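Long-range contacts in putative tagatose-6-phosphate ketose/aldose isomerase (Escherichia coli, PDB 3C3J), which is a putative sugar isomerase built from two SIS (sugar isomerase) domains, each an alpha/beta fold around a parallel beta sheet: residues A[17-22]-A[165-170]; A[25-30]-A[176-181]; A[136-141]-A[159-164]; A[198-203]-A[331-336]; A[202-207]-A[339-344]. All blocks are in the same frame, centred on the assembly; numbering follows the deposited sequence.

How the contacts relate
From the N terminus, helix 15-21 and the start of helix 23-49 supply the first halves of contacts 1 and 2, whose second halves are the loop 165-170 and helix 174-187. Because the four segments alternate along the chain, these two loops cross. Both enclose contact 3, which closes a short loop by pairing strand 133-139 with strand 159-160 at one edge of the first sheet. Contacts 4 and 5 follow in series. Starting from helix 198-210 and ending on helix 335-356 or the loop before it, both close long loops that include the second parallel sheet. Phe340 of contact 5 packs on Trp27 and Ala181 of contact 2, joining the two SIS domains.

Contact 1 (A[17-22]-A[165-170]); sequences EEEIRH and THDRGF
With CG anti to the carbonyl carbon (chi1 -72°) and the chain extended beyond it, Glu19 of helix 15-21 reaches the backbone amides of Arg168 and Gly169, passing the Asp167 side chain on the way. Its carboxylate grips these two consecutive amides, one with each oxygen. OE1 takes the N-H of Gly169 on its syn lone pair at 3.0 Å, while OE2 takes the N-H of Arg168 at 2.7 Å from above the carboxylate plane. Neither bond is quite straight, the N-H...O angles being 154° and 156°. Glutamate suits this place because its length spans the gap and its two oxygens match two neighbouring N-H groups. Gly169, with no side chain, lets OE1 close in on its N-H. The aliphatic part of Arg168 crosses Glu19 at about a right angle, its CB 3.4 Å from OE2, before the chain leads away; Arg168 also makes a cation-pi contact with Trp15.

Asp167 slides past Glu19 in the opposite direction, its OD1 3.4 Å from Glu19 CG and 3.8 Å from Glu19 OE1. Its own oxygens turn to the start of helix 174-187, OD1 bonding Ser174 and OD2 bonding Ser175 and the amide of Thr173. Two carboxylates thus lie close together in a buried place, each with its own set of hydrogen-bond donors, which probably offsets the repulsion between the like charges.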
# COMPACT_ATOMS: atom_id res chain seq x y z
N GLU A 17 12.91 8.05 23.43
CA GLU A 17 14.34 7.76 23.35
C GLU A 17 14.71 6.50 24.11
O GLU A 17 15.49 5.68 23.62
CB GLU A 17 15.20 8.93 23.84
CG GLU A 17 16.67 8.59 23.74
CD GLU A 17 17.60 9.67 24.23
OE1 GLU A 17 17.12 10.66 24.83
OE2 GLU A 17 18.82 9.51 24.02
N GLU A 18 14.16 6.35 25.32
CA GLU A 18 14.37 5.16 26.14
C GLU A 18 13.96 3.89 25.38
O GLU A 18 14.66 2.89 25.40
CB GLU A 18 13.56 5.28 27.43
CG GLU A 18 13.93 4.25 28.51
CD GLU A 18 13.21 2.90 28.39
OE1 GLU A 18 12.03 2.89 28.00
OE2 GLU A 18 13.84 1.85 28.70
N GLU A 19 12.82 3.99 24.71
CA GLU A 19 12.23 2.88 23.98
C GLU A 19 13.02 2.55 22.71
O GLU A 19 13.16 1.38 22.34
CB GLU A 19 10.73 3.19 23.73
CG GLU A 19 9.97 3.06 25.09
CD GLU A 19 8.67 3.82 25.22
OE1 GLU A 19 8.17 4.45 24.23
OE2 GLU A 19 8.14 3.77 26.37
N ILE A 20 13.57 3.56 22.07
CA ILE A 20 14.46 3.33 20.93
C ILE A 20 15.71 2.61 21.40
O ILE A 20 16.11 1.58 20.83
CB ILE A 20 14.85 4.63 20.21
CG1 ILE A 20 13.63 5.24 19.51
CG2 ILE A 20 15.97 4.35 19.20
CD1 ILE A 20 13.83 6.71 19.11
N ARG A 21 16.33 3.11 22.47
CA ARG A 21 17.62 2.57 22.90
C ARG A 21 17.55 1.15 23.48
O ARG A 21 18.54 0.43 23.38
CB ARG A 21 18.28 3.52 23.89
CG ARG A 21 18.71 4.82 23.28
CD ARG A 21 19.44 5.66 24.30
NE ARG A 21 19.97 6.93 23.79
CZ ARG A 21 21.08 7.05 23.06
NH1 ARG A 21 21.75 5.98 22.68
NH2 ARG A 21 21.50 8.25 22.68
N HIS A 22 16.43 0.76 24.09
CA HIS A 22 16.30 -0.60 24.65
C HIS A 22 15.89 -1.70 23.66
O HIS A 22 15.68 -2.85 24.04
CB HIS A 22 15.47 -0.62 25.96
CG HIS A 22 13.98 -0.45 25.81
ND1 HIS A 22 13.25 -0.93 24.74
CD2 HIS A 22 13.08 0.10 26.66
CE1 HIS A 22 11.97 -0.68 24.94
NE2 HIS A 22 11.84 -0.05 26.10
N THR A 165 8.62 -3.35 26.23
CA THR A 165 8.16 -3.03 24.87
C THR A 165 6.70 -2.54 24.82
O THR A 165 6.22 -2.24 23.75
CB THR A 165 8.35 -4.20 23.87
OG1 THR A 165 7.41 -5.26 24.17
CG2 THR A 165 9.78 -4.72 23.91
N HIS A 166 6.01 -2.46 25.97
CA HIS A 166 4.70 -1.82 26.01
C HIS A 166 4.98 -0.32 26.02
O HIS A 166 4.94 0.32 27.08
CB HIS A 166 3.89 -2.25 27.23
CG HIS A 166 2.45 -1.79 27.22
ND1 HIS A 166 1.50 -2.34 28.04
CD2 HIS A 166 1.81 -0.87 26.46
CE1 HIS A 166 0.33 -1.75 27.82
NE2 HIS A 166 0.49 -0.85 26.87
N ASP A 167 5.30 0.22 24.84
CA ASP A 167 5.82 1.58 24.70
C ASP A 167 4.88 2.62 25.29
O ASP A 167 3.66 2.59 25.03
CB ASP A 167 6.07 1.93 23.22
CG ASP A 167 7.20 1.13 22.58
OD1 ASP A 167 8.19 0.77 23.26
OD2 ASP A 167 7.10 0.91 21.35
N ARG A 168 5.44 3.50 26.12
CA ARG A 168 4.71 4.64 26.69
C ARG A 168 4.59 5.80 25.68
O ARG A 168 3.60 6.53 25.69
CB ARG A 168 5.42 5.15 27.95
CG ARG A 168 5.40 4.21 29.13
CD ARG A 168 6.11 4.82 30.32
NE ARG A 168 6.24 3.90 31.43
CZ ARG A 168 5.27 3.58 32.28
NH1 ARG A 168 5.48 2.73 33.27
NH2 ARG A 168 4.08 4.08 32.14
N GLY A 169 5.60 5.96 24.83
CA GLY A 169 5.55 6.94 23.74
C GLY A 169 4.37 6.70 22.83
O GLY A 169 4.02 5.54 22.55
N PHE A 170 3.74 7.79 22.39
CA PHE A 170 2.70 7.79 21.36
C PHE A 170 3.10 6.94 20.13
O PHE A 170 2.34 6.10 19.64
CB PHE A 170 2.46 9.25 20.91
CG PHE A 170 1.58 9.40 19.72
CD1 PHE A 170 0.23 9.12 19.82
CD2 PHE A 170 2.09 9.84 18.50
CE1 PHE A 170 -0.60 9.26 18.71
CE2 PHE A 170 1.27 9.98 17.40
CZ PHE A 170 -0.06 9.69 17.50

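Contact 2 (A[25-30]-A[176-181]); sequences RAWIRS and ITTMMA
Thr177 and Thr178 of helix 174-187 meet Trp27, Ala26 and Ser30 of helix 23-49. The second helix lies in the first SIS domain, and helix 23-49 packs nearly alongside it, with the segment axes 9.2 Å apart and crossing at -33°. At Thr177 the hydroxyl OG1 stands between the backbone N and the carbonyl carbon (chi1 61°), where the indole N-H can reach it. Trp27 NE1 donates to it at 2.9 Å, with an N-H...O angle of 151° and OG1 close to the ring plane. OG1 meets the side chain of Gln23 as well, while Thr177 CB lies 3.6 Å from Trp27 CZ2.

Next comes Thr178, which has the closest backbone approach, to Trp27. Its OG1 lies at the indole edge, 3.3 Å from Trp27 CD1, and 3.7 Å from Ala26 CB, while it bonds the backbone oxygen of Ser174 a turn earlier in its own helix. The methyl CG2, on the other branch, rests 3.5 Å from Ser30 CB. Small residues, alanine and serine, suit the facing helix because they let the beta-branched threonine come near. Ser30 OG bonds Ser182, one turn on from Thr178.

Beyond this pair, Ala181 and Trp27 both meet Phe340 of helix 335-356. The buried indole N-H thus finds its acceptor in a neighbouring helix, and this bond, with Thr178 at the ring edge and Phe340 against it, limits the rotation of the indole.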
# COMPACT_ATOMS: atom_id res chain seq x y z
N ARG A 25 18.28 -5.04 23.20
CA ARG A 25 18.15 -5.88 24.36
C ARG A 25 16.79 -6.56 24.39
O ARG A 25 16.69 -7.74 24.72
CB ARG A 25 18.32 -5.05 25.63
CG ARG A 25 18.34 -5.84 26.91
CD ARG A 25 18.79 -4.98 28.02
NE ARG A 25 17.83 -3.89 28.20
CZ ARG A 25 17.99 -2.91 29.07
NH1 ARG A 25 19.06 -2.84 29.82
NH2 ARG A 25 17.06 -1.98 29.18
N ALA A 26 15.75 -5.81 24.05
CA ALA A 26 14.38 -6.36 24.02
C ALA A 26 14.24 -7.48 22.98
O ALA A 26 13.56 -8.49 23.22
CB ALA A 26 13.36 -5.22 23.78
N TRP A 27 14.89 -7.32 21.83
CA TRP A 27 14.81 -8.31 20.75
C TRP A 27 15.32 -9.67 21.23
O TRP A 27 14.66 -10.69 21.05
CB TRP A 27 15.60 -7.85 19.53
CG TRP A 27 15.12 -6.56 18.95
CD1 TRP A 27 13.90 -5.98 19.16
CD2 TRP A 27 15.82 -5.71 18.05
NE1 TRP A 27 13.80 -4.83 18.48
CE2 TRP A 27 14.97 -4.62 17.79
CE3 TRP A 27 17.08 -5.75 17.46
CZ2 TRP A 27 15.33 -3.57 16.93
CZ3 TRP A 27 17.46 -4.69 16.60
CH2 TRP A 27 16.59 -3.63 16.34
N ILE A 28 16.47 -9.66 21.88
CA ILE A 28 17.10 -10.90 22.33
C ILE A 28 16.34 -11.51 23.52
O ILE A 28 16.19 -12.72 23.58
CB ILE A 28 18.62 -10.68 22.59
CG1 ILE A 28 19.29 -10.22 21.30
CG2 ILE A 28 19.27 -11.98 23.03
CD1 ILE A 28 18.88 -11.04 20.06
N ARG A 29 15.79 -10.67 24.39
CA ARG A 29 14.90 -11.10 25.45
C ARG A 29 13.69 -11.81 24.85
O ARG A 29 13.33 -12.89 25.32
CB ARG A 29 14.46 -9.90 26.30
CG ARG A 29 15.41 -9.63 27.45
CD ARG A 29 15.24 -8.27 28.08
NE ARG A 29 13.90 -7.93 28.56
CZ ARG A 29 13.35 -8.38 29.68
NH1 ARG A 29 12.14 -7.95 30.02
NH2 ARG A 29 13.95 -9.30 30.42
N SER A 30 13.10 -11.26 23.79
CA SER A 30 11.92 -11.90 23.24
C SER A 30 12.27 -13.27 22.61
O SER A 30 11.54 -14.25 22.81
CB SER A 30 11.20 -11.03 22.22
OG SER A 30 9.94 -11.62 21.97
N ILE A 176 6.87 -2.38 17.93
CA ILE A 176 6.84 -2.83 16.55
C ILE A 176 8.06 -3.72 16.21
O ILE A 176 7.91 -4.81 15.69
CB ILE A 176 6.64 -1.68 15.51
CG1 ILE A 176 6.69 -2.23 14.07
CG2 ILE A 176 7.67 -0.56 15.63
CD1 ILE A 176 8.03 -2.35 13.46
N THR A 177 9.27 -3.26 16.50
CA THR A 177 10.46 -4.04 16.14
C THR A 177 10.51 -5.39 16.89
O THR A 177 10.89 -6.43 16.31
CB THR A 177 11.76 -3.23 16.28
OG1 THR A 177 11.92 -2.82 17.65
CG2 THR A 177 11.75 -2.03 15.27
N THR A 178 10.08 -5.41 18.15
CA THR A 178 10.14 -6.66 18.90
C THR A 178 9.09 -7.66 18.42
O THR A 178 9.37 -8.86 18.26
CB THR A 178 10.11 -6.43 20.45
OG1 THR A 178 11.10 -5.44 20.80
CG2 THR A 178 10.41 -7.75 21.19
N MSE A 179 7.90 -7.16 18.10
CA MSE A 179 6.86 -7.99 17.51
C MSE A 179 7.30 -8.55 16.17
O MSE A 179 7.06 -9.73 15.90
CB MSE A 179 5.53 -7.22 17.38
CG MSE A 179 4.85 -7.00 18.73
SE MSE A 179 3.06 -6.20 18.61
CE MSE A 179 3.49 -4.65 17.57
N MSE A 180 7.95 -7.72 15.35
CA MSE A 180 8.42 -8.14 14.05
C MSE A 180 9.48 -9.26 14.14
O MSE A 180 9.39 -10.26 13.43
CB MSE A 180 8.98 -6.96 13.26
CG MSE A 180 9.38 -7.36 11.85
SE MSE A 180 9.40 -5.83 10.65
CE MSE A 180 10.69 -4.65 11.61
N ALA A 181 10.47 -9.06 14.99
CA ALA A 181 11.53 -10.05 15.22
C ALA A 181 10.94 -11.34 15.77
O ALA A 181 11.35 -12.44 15.37
CB ALA A 181 12.57 -9.51 16.19

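Contact 3 (A[136-141]-A[159-164]); sequences LPITCN and LLMPAE
Strand 159-160 lies parallel to strand 133-139, and three backbone hydrogen bonds join Pro137, Thr139, Leu159 and Met161. Leu159 N donates to Pro137 O at 2.9 Å, nearly straight at 175°. Thr139 N donates to Leu159 O at 3.1 Å. Met161 N then donates to Thr139 O at 2.8 Å. Leu159 thus bonds on both sides of Ile138, the staggered pattern of parallel pairing. Pro137 contributes its carbonyl to this pairing, so lacking an N-H costs nothing among these bonds.

Ile138 and Leu159 point to one face of the sheet. There the selenomethionine Met161, bent at chi2 and chi3, brings its CE to 3.6 Å from Ile138 CG2, while its CG lies 3.7 Å from Cys140 SG. Helix 174-187 covers this face, with Met179 on Ile138. On the other face Thr139 and Leu160 meet Tyr147 of helix 145-151, the crossover helix of this beta-alpha-beta unit; Thr139 OG1 bonds Gly111 O in the next strand inward.

A water donates to Cys140 O at 2.9 Å and to Met161 O at 2.8 Å, bridging the two carbonyls just past the last direct bond. Three direct bonds and one water therefore satisfy these N-H and C=O groups, beside the apolar packing of Ile138 and Met161.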
# COMPACT_ATOMS: atom_id res chain seq x y z
N LEU A 136 -2.86 -16.47 16.63
CA LEU A 136 -1.60 -16.25 17.32
C LEU A 136 -1.41 -14.75 17.52
O LEU A 136 -0.75 -14.08 16.74
CB LEU A 136 -0.43 -16.82 16.52
CG LEU A 136 0.93 -16.90 17.27
CD1 LEU A 136 1.07 -18.25 17.92
CD2 LEU A 136 2.09 -16.63 16.32
N PRO A 137 -2.03 -14.19 18.57
CA PRO A 137 -1.71 -12.80 18.88
C PRO A 137 -0.28 -12.62 19.37
O PRO A 137 0.25 -13.45 20.12
CB PRO A 137 -2.71 -12.44 19.97
CG PRO A 137 -3.68 -13.59 20.02
CD PRO A 137 -3.00 -14.77 19.51
N ILE A 138 0.35 -11.54 18.90
CA ILE A 138 1.69 -11.14 19.34
C ILE A 138 1.49 -9.74 19.89
O ILE A 138 1.18 -8.79 19.14
CB ILE A 138 2.70 -11.20 18.18
CG1 ILE A 138 2.78 -12.63 17.64
CG2 ILE A 138 4.08 -10.69 18.61
CD1 ILE A 138 3.77 -12.87 16.43
N THR A 139 1.63 -9.62 21.20
CA THR A 139 1.15 -8.45 21.92
C THR A 139 2.05 -8.07 23.12
O THR A 139 2.74 -8.91 23.69
CB THR A 139 -0.34 -8.68 22.36
OG1 THR A 139 -0.87 -7.51 22.99
CG2 THR A 139 -0.46 -9.89 23.31
N CYS A 140 2.02 -6.79 23.49
CA CYS A 140 2.87 -6.25 24.56
C CYS A 140 2.18 -6.05 25.91
O CYS A 140 2.83 -5.60 26.85
CB CYS A 140 3.54 -4.93 24.09
SG CYS A 140 4.42 -5.08 22.49
N ASN A 141 0.91 -6.44 26.04
CA ASN A 141 0.12 -6.22 27.25
C ASN A 141 -0.55 -7.50 27.74
O ASN A 141 -1.49 -8.01 27.12
CB ASN A 141 -0.93 -5.12 26.96
CG ASN A 141 -1.72 -4.70 28.20
OD1 ASN A 141 -1.30 -4.93 29.33
ND2 ASN A 141 -2.85 -4.03 27.97
N LEU A 159 1.44 -14.89 22.31
CA LEU A 159 2.83 -14.66 22.62
C LEU A 159 2.99 -13.24 23.18
O LEU A 159 2.69 -12.25 22.53
CB LEU A 159 3.64 -14.88 21.36
CG LEU A 159 5.14 -14.80 21.38
CD1 LEU A 159 5.73 -15.73 22.44
CD2 LEU A 159 5.60 -15.16 19.93
N LEU A 160 3.47 -13.18 24.41
CA LEU A 160 3.66 -11.91 25.10
C LEU A 160 5.06 -11.36 24.88
O LEU A 160 6.06 -12.09 25.03
CB LEU A 160 3.41 -12.13 26.60
CG LEU A 160 3.30 -10.89 27.48
CD1 LEU A 160 2.12 -10.00 27.08
CD2 LEU A 160 3.19 -11.35 28.97
N MSE A 161 5.16 -10.07 24.56
CA MSE A 161 6.47 -9.43 24.32
C MSE A 161 7.05 -9.04 25.68
O MSE A 161 6.30 -9.01 26.68
CB MSE A 161 6.30 -8.20 23.42
CG MSE A 161 5.77 -8.48 22.05
SE MSE A 161 6.93 -9.67 21.02
CE MSE A 161 6.20 -11.47 21.45
N PRO A 162 8.37 -8.77 25.75
CA PRO A 162 8.94 -8.29 27.01
C PRO A 162 8.27 -7.01 27.51
O PRO A 162 7.83 -6.17 26.72
CB PRO A 162 10.42 -8.09 26.68
CG PRO A 162 10.65 -9.02 25.47
CD PRO A 162 9.40 -8.90 24.71
N ALA A 163 8.15 -6.89 28.82
CA ALA A 163 7.40 -5.81 29.45
C ALA A 163 7.82 -4.42 29.00
O ALA A 163 6.96 -3.56 28.83
CB ALA A 163 7.50 -5.92 30.96
N GLU A 164 9.12 -4.19 28.79
CA GLU A 164 9.59 -2.86 28.40
C GLU A 164 9.12 -2.42 27.02
O GLU A 164 9.20 -1.23 26.70
CB GLU A 164 11.12 -2.75 28.46
CG GLU A 164 11.92 -3.53 27.36
CD GLU A 164 12.22 -4.97 27.72
OE1 GLU A 164 11.44 -5.55 28.51
OE2 GLU A 164 13.24 -5.51 27.23
O HOH W 1 4.59 -7.47 28.20

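Contact 4 (A[198-203]-A[331-336]); sequences RDVADR and RHFIDV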
# COMPACT_ATOMS: atom_id res chain seq x y z
N ARG A 198 21.30 -12.16 17.20
CA ARG A 198 22.30 -11.37 17.96
C ARG A 198 23.17 -10.51 17.05
O ARG A 198 23.63 -9.45 17.47
CB ARG A 198 23.18 -12.26 18.85
CG ARG A 198 22.43 -12.84 20.02
CD ARG A 198 23.24 -13.89 20.74
NE ARG A 198 22.40 -14.64 21.65
CZ ARG A 198 22.17 -14.30 22.92
NH1 ARG A 198 22.75 -13.23 23.45
NH2 ARG A 198 21.36 -15.05 23.65
N ASP A 199 23.42 -10.94 15.82
CA ASP A 199 24.17 -10.09 14.87
C ASP A 199 23.36 -8.84 14.52
O ASP A 199 23.93 -7.77 14.28
CB ASP A 199 24.52 -10.85 13.60
CG ASP A 199 25.39 -12.09 13.87
OD1 ASP A 199 26.13 -12.09 14.87
OD2 ASP A 199 25.32 -13.07 13.09
N VAL A 200 22.03 -8.97 14.49
CA VAL A 200 21.17 -7.83 14.14
C VAL A 200 21.10 -6.87 15.33
O VAL A 200 21.26 -5.65 15.16
CB VAL A 200 19.75 -8.31 13.66
CG1 VAL A 200 18.86 -7.12 13.30
CG2 VAL A 200 19.88 -9.28 12.48
N ALA A 201 20.90 -7.42 16.52
CA ALA A 201 20.92 -6.65 17.75
C ALA A 201 22.27 -5.96 17.91
O ALA A 201 22.31 -4.79 18.23
CB ALA A 201 20.63 -7.57 18.97
N ASP A 202 23.36 -6.69 17.67
CA ASP A 202 24.72 -6.10 17.74
C ASP A 202 24.90 -4.90 16.78
O ASP A 202 25.45 -3.88 17.14
CB ASP A 202 25.80 -7.14 17.40
CG ASP A 202 26.06 -8.17 18.52
OD1 ASP A 202 25.52 -8.04 19.65
OD2 ASP A 202 26.85 -9.12 18.26
N ARG A 203 24.44 -5.06 15.55
CA ARG A 203 24.60 -4.04 14.55
C ARG A 203 23.75 -2.83 14.86
O ARG A 203 24.20 -1.72 14.74
CB ARG A 203 24.27 -4.58 13.17
CG ARG A 203 24.81 -3.74 12.06
CD ARG A 203 24.31 -4.29 10.75
NE ARG A 203 25.18 -3.95 9.65
CZ ARG A 203 25.02 -4.42 8.42
NH1 ARG A 203 23.99 -5.21 8.14
NH2 ARG A 203 25.87 -4.10 7.48
N ARG A 331 28.17 -9.48 9.15
CA ARG A 331 27.89 -10.49 8.13
C ARG A 331 26.82 -9.99 7.15
O ARG A 331 26.18 -8.95 7.38
CB ARG A 331 27.40 -11.77 8.77
CG ARG A 331 26.05 -11.59 9.50
CD ARG A 331 25.36 -12.88 9.64
NE ARG A 331 24.26 -12.82 10.60
CZ ARG A 331 22.98 -12.58 10.29
NH1 ARG A 331 22.60 -12.36 9.03
NH2 ARG A 331 22.07 -12.58 11.24
N HIS A 332 26.64 -10.73 6.06
CA HIS A 332 25.57 -10.39 5.10
C HIS A 332 24.24 -10.52 5.83
O HIS A 332 24.02 -11.49 6.55
CB HIS A 332 25.57 -11.33 3.89
CG HIS A 332 24.49 -11.04 2.91
ND1 HIS A 332 23.31 -11.75 2.86
CD2 HIS A 332 24.37 -10.07 1.96
CE1 HIS A 332 22.53 -11.26 1.92
NE2 HIS A 332 23.15 -10.24 1.35
N PHE A 333 23.39 -9.50 5.69
CA PHE A 333 22.03 -9.51 6.20
C PHE A 333 21.06 -9.63 5.02
O PHE A 333 21.28 -9.04 3.96
CB PHE A 333 21.69 -8.19 6.92
CG PHE A 333 22.16 -8.08 8.35
CD1 PHE A 333 23.24 -8.81 8.83
CD2 PHE A 333 21.54 -7.15 9.21
CE1 PHE A 333 23.67 -8.67 10.15
CE2 PHE A 333 21.98 -6.97 10.50
CZ PHE A 333 23.06 -7.74 10.98
N ILE A 334 19.97 -10.35 5.21
CA ILE A 334 18.88 -10.34 4.25
C ILE A 334 17.99 -9.11 4.51
O ILE A 334 18.16 -8.41 5.53
CB ILE A 334 18.08 -11.65 4.28
CG1 ILE A 334 17.43 -11.89 5.65
CG2 ILE A 334 18.98 -12.87 3.88
CD1 ILE A 334 16.52 -13.15 5.71
N ASP A 335 17.07 -8.81 3.61
CA ASP A 335 16.36 -7.53 3.72
C ASP A 335 15.48 -7.43 4.95
O ASP A 335 15.37 -6.35 5.53
CB ASP A 335 15.62 -7.16 2.44
CG ASP A 335 16.53 -6.51 1.39
OD1 ASP A 335 17.64 -6.02 1.75
OD2 ASP A 335 16.14 -6.47 0.20
N VAL A 336 14.88 -8.53 5.39
CA VAL A 336 14.05 -8.45 6.60
C VAL A 336 14.91 -8.16 7.85
O VAL A 336 14.42 -7.57 8.82
CB VAL A 336 13.14 -9.70 6.81
CG1 VAL A 336 12.05 -9.80 5.70
CG2 VAL A 336 13.99 -11.02 6.96
O HOH W 2 26.70 -6.56 5.85
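Helix 198-210 begins beside the loop that leads into helix 335-356, a link into the last helix of the second SIS domain, an alpha/beta fold with a parallel sheet. The backbones stay apart, the closest CA atoms being those of Asp199 and Arg331 at 7.7 Å, so the contact is made by side chains, the long arginines and Phe333 reaching across.

Asp199 and Arg331 form a salt bridge, NE giving its N-H to OD2 at 2.7 Å on the anti lone pair, with OD2 in the guanidinium plane. The Arg331 chain, extended from CG to NE, carries NE to Asp199, and the guanidinium is held further by Glu337, by Thr196 O and by His332 O.

Phe333 meets both arginines and Val200. Its CE1 lies 3.9 Å above the Arg331 guanidinium plane, over the centre. Arg203 lies over one face of the ring in a cation-pi contact, CZ 4.4 Å from the ring centroid and the two planes 73° apart, while Val200 CG2 touches Phe333 CE2 at 3.7 Å. A flat aromatic suits this place, since its face meets the cation and its rim meets the helix. Arg203 NE is held by Pro328 O. Arg203 NH1 comes within 3.3 Å of Phe333 CD2, and Asp199 O lies at the ring edge, 3.4 Å from Phe333 CZ.

Contact 5 (A[202-207]-A[339-344]); sequences DRCQAI and AFCFLM
Cys204 of helix 198-210 and Cys341 of helix 335-356 are the residues whose CA atoms come nearest in a contact without any hydrogen bond across it. The sulfur contacts come first. Cys204 SG, anti to its own carbonyl carbon (chi1 -71°), nestles against the other helix, 3.6 Å from Cys341 N. It also lies 3.7 Å from Met344 CG and touches Phe340 CB. The two sulfurs lie 4.1 Å apart, too far for a disulfide, so both cysteines act here as small apolar residues that let the backbones come near. Cys341 SG in turn touches the aliphatic CD of Arg203 at 3.7 Å.

The axes of the two helical segments run almost parallel, 15° apart and 9.4 Å at closest approach. Helix 335-356, which follows strand 324-326, is one of the helices flanking the parallel sheet of the second SIS domain, and helix 198-210 packs alongside it; Trp27 of helix 23-49 packs on both Cys204 and Met344.

The branched and flexible carbon chains make up the rest. Ile207, one turn on from Cys204, splits its branches between two partners: CD1 rests on Cys341 CB at 3.6 Å and CG2 on Met344 CB at 3.8 Å. Beta branching suits it to cover both at once. Met344, a selenomethionine whose chain bends at chi2 and chi3, crosses Ile207 at about a right angle and brings SE to 4.1 Å from Cys204 CB.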
# COMPACT_ATOMS: atom_id res chain seq x y z
N ASP A 202 23.36 -6.69 17.67
CA ASP A 202 24.72 -6.10 17.74
C ASP A 202 24.90 -4.90 16.78
O ASP A 202 25.45 -3.88 17.14
CB ASP A 202 25.80 -7.14 17.40
CG ASP A 202 26.06 -8.17 18.52
OD1 ASP A 202 25.52 -8.04 19.65
OD2 ASP A 202 26.85 -9.12 18.26
N ARG A 203 24.44 -5.06 15.55
CA ARG A 203 24.60 -4.04 14.55
C ARG A 203 23.75 -2.83 14.86
O ARG A 203 24.20 -1.72 14.74
CB ARG A 203 24.27 -4.58 13.17
CG ARG A 203 24.81 -3.74 12.06
CD ARG A 203 24.31 -4.29 10.75
NE ARG A 203 25.18 -3.95 9.65
CZ ARG A 203 25.02 -4.42 8.42
NH1 ARG A 203 23.99 -5.21 8.14
NH2 ARG A 203 25.87 -4.10 7.48
N CYS A 204 22.51 -3.06 15.31
CA CYS A 204 21.64 -1.95 15.68
C CYS A 204 22.15 -1.23 16.93
O CYS A 204 22.05 0.01 17.01
CB CYS A 204 20.19 -2.44 15.82
SG CYS A 204 19.49 -2.86 14.21
N GLN A 205 22.73 -1.96 17.87
CA GLN A 205 23.40 -1.34 19.03
C GLN A 205 24.57 -0.47 18.55
O GLN A 205 24.76 0.64 19.05
CB GLN A 205 23.85 -2.41 20.04
CG GLN A 205 24.53 -1.90 21.34
CD GLN A 205 23.54 -1.27 22.32
OE1 GLN A 205 22.35 -1.14 22.03
NE2 GLN A 205 24.05 -0.84 23.49
N ALA A 206 25.34 -0.95 17.58
CA ALA A 206 26.43 -0.14 16.97
C ALA A 206 25.92 1.13 16.26
O ALA A 206 26.58 2.19 16.31
CB ALA A 206 27.27 -0.99 16.02
N ILE A 207 24.75 1.01 15.60
CA ILE A 207 24.15 2.15 14.93
C ILE A 207 23.80 3.20 15.97
O ILE A 207 24.20 4.37 15.87
CB ILE A 207 22.89 1.76 14.09
CG1 ILE A 207 23.31 0.94 12.85
CG2 ILE A 207 22.12 3.03 13.67
CD1 ILE A 207 22.18 0.22 12.10
N ALA A 339 15.84 -4.29 7.66
CA ALA A 339 14.73 -3.43 8.04
C ALA A 339 14.96 -2.86 9.44
O ALA A 339 14.72 -1.69 9.68
CB ALA A 339 13.39 -4.21 8.00
N PHE A 340 15.47 -3.69 10.35
CA PHE A 340 15.76 -3.26 11.73
C PHE A 340 16.81 -2.14 11.77
O PHE A 340 16.63 -1.12 12.45
CB PHE A 340 16.21 -4.47 12.56
CG PHE A 340 15.11 -5.47 12.76
CD1 PHE A 340 14.27 -5.41 13.86
CD2 PHE A 340 14.90 -6.48 11.84
CE1 PHE A 340 13.25 -6.33 14.02
CE2 PHE A 340 13.88 -7.43 12.00
CZ PHE A 340 13.05 -7.34 13.07
N CYS A 341 17.88 -2.31 11.01
CA CYS A 341 18.93 -1.29 10.88
C CYS A 341 18.39 0.03 10.34
O CYS A 341 18.66 1.08 10.91
CB CYS A 341 20.03 -1.78 9.95
SG CYS A 341 20.73 -3.42 10.38
N PHE A 342 17.63 -0.01 9.24
CA PHE A 342 17.09 1.22 8.66
C PHE A 342 16.17 1.94 9.64
O PHE A 342 16.23 3.17 9.76
CB PHE A 342 16.33 0.93 7.36
CG PHE A 342 17.21 0.38 6.25
CD1 PHE A 342 18.33 1.07 5.83
CD2 PHE A 342 16.89 -0.82 5.64
CE1 PHE A 342 19.14 0.56 4.80
CE2 PHE A 342 17.67 -1.33 4.61
CZ PHE A 342 18.81 -0.63 4.19
N LEU A 343 15.33 1.18 10.34
CA LEU A 343 14.43 1.75 11.31
C LEU A 343 15.13 2.52 12.44
O LEU A 343 14.61 3.51 12.91
CB LEU A 343 13.48 0.66 11.88
CG LEU A 343 12.36 0.29 10.90
CD1 LEU A 343 11.55 -0.88 11.45
CD2 LEU A 343 11.43 1.47 10.51
N MSE A 344 16.32 2.06 12.85
CA MSE A 344 17.11 2.79 13.86
C MSE A 344 17.33 4.24 13.44
O MSE A 344 17.15 5.15 14.25
CB MSE A 344 18.46 2.10 14.12
CG MSE A 344 18.39 0.66 14.61
SE MSE A 344 17.35 0.44 16.32
CE MSE A 344 15.56 -0.05 15.53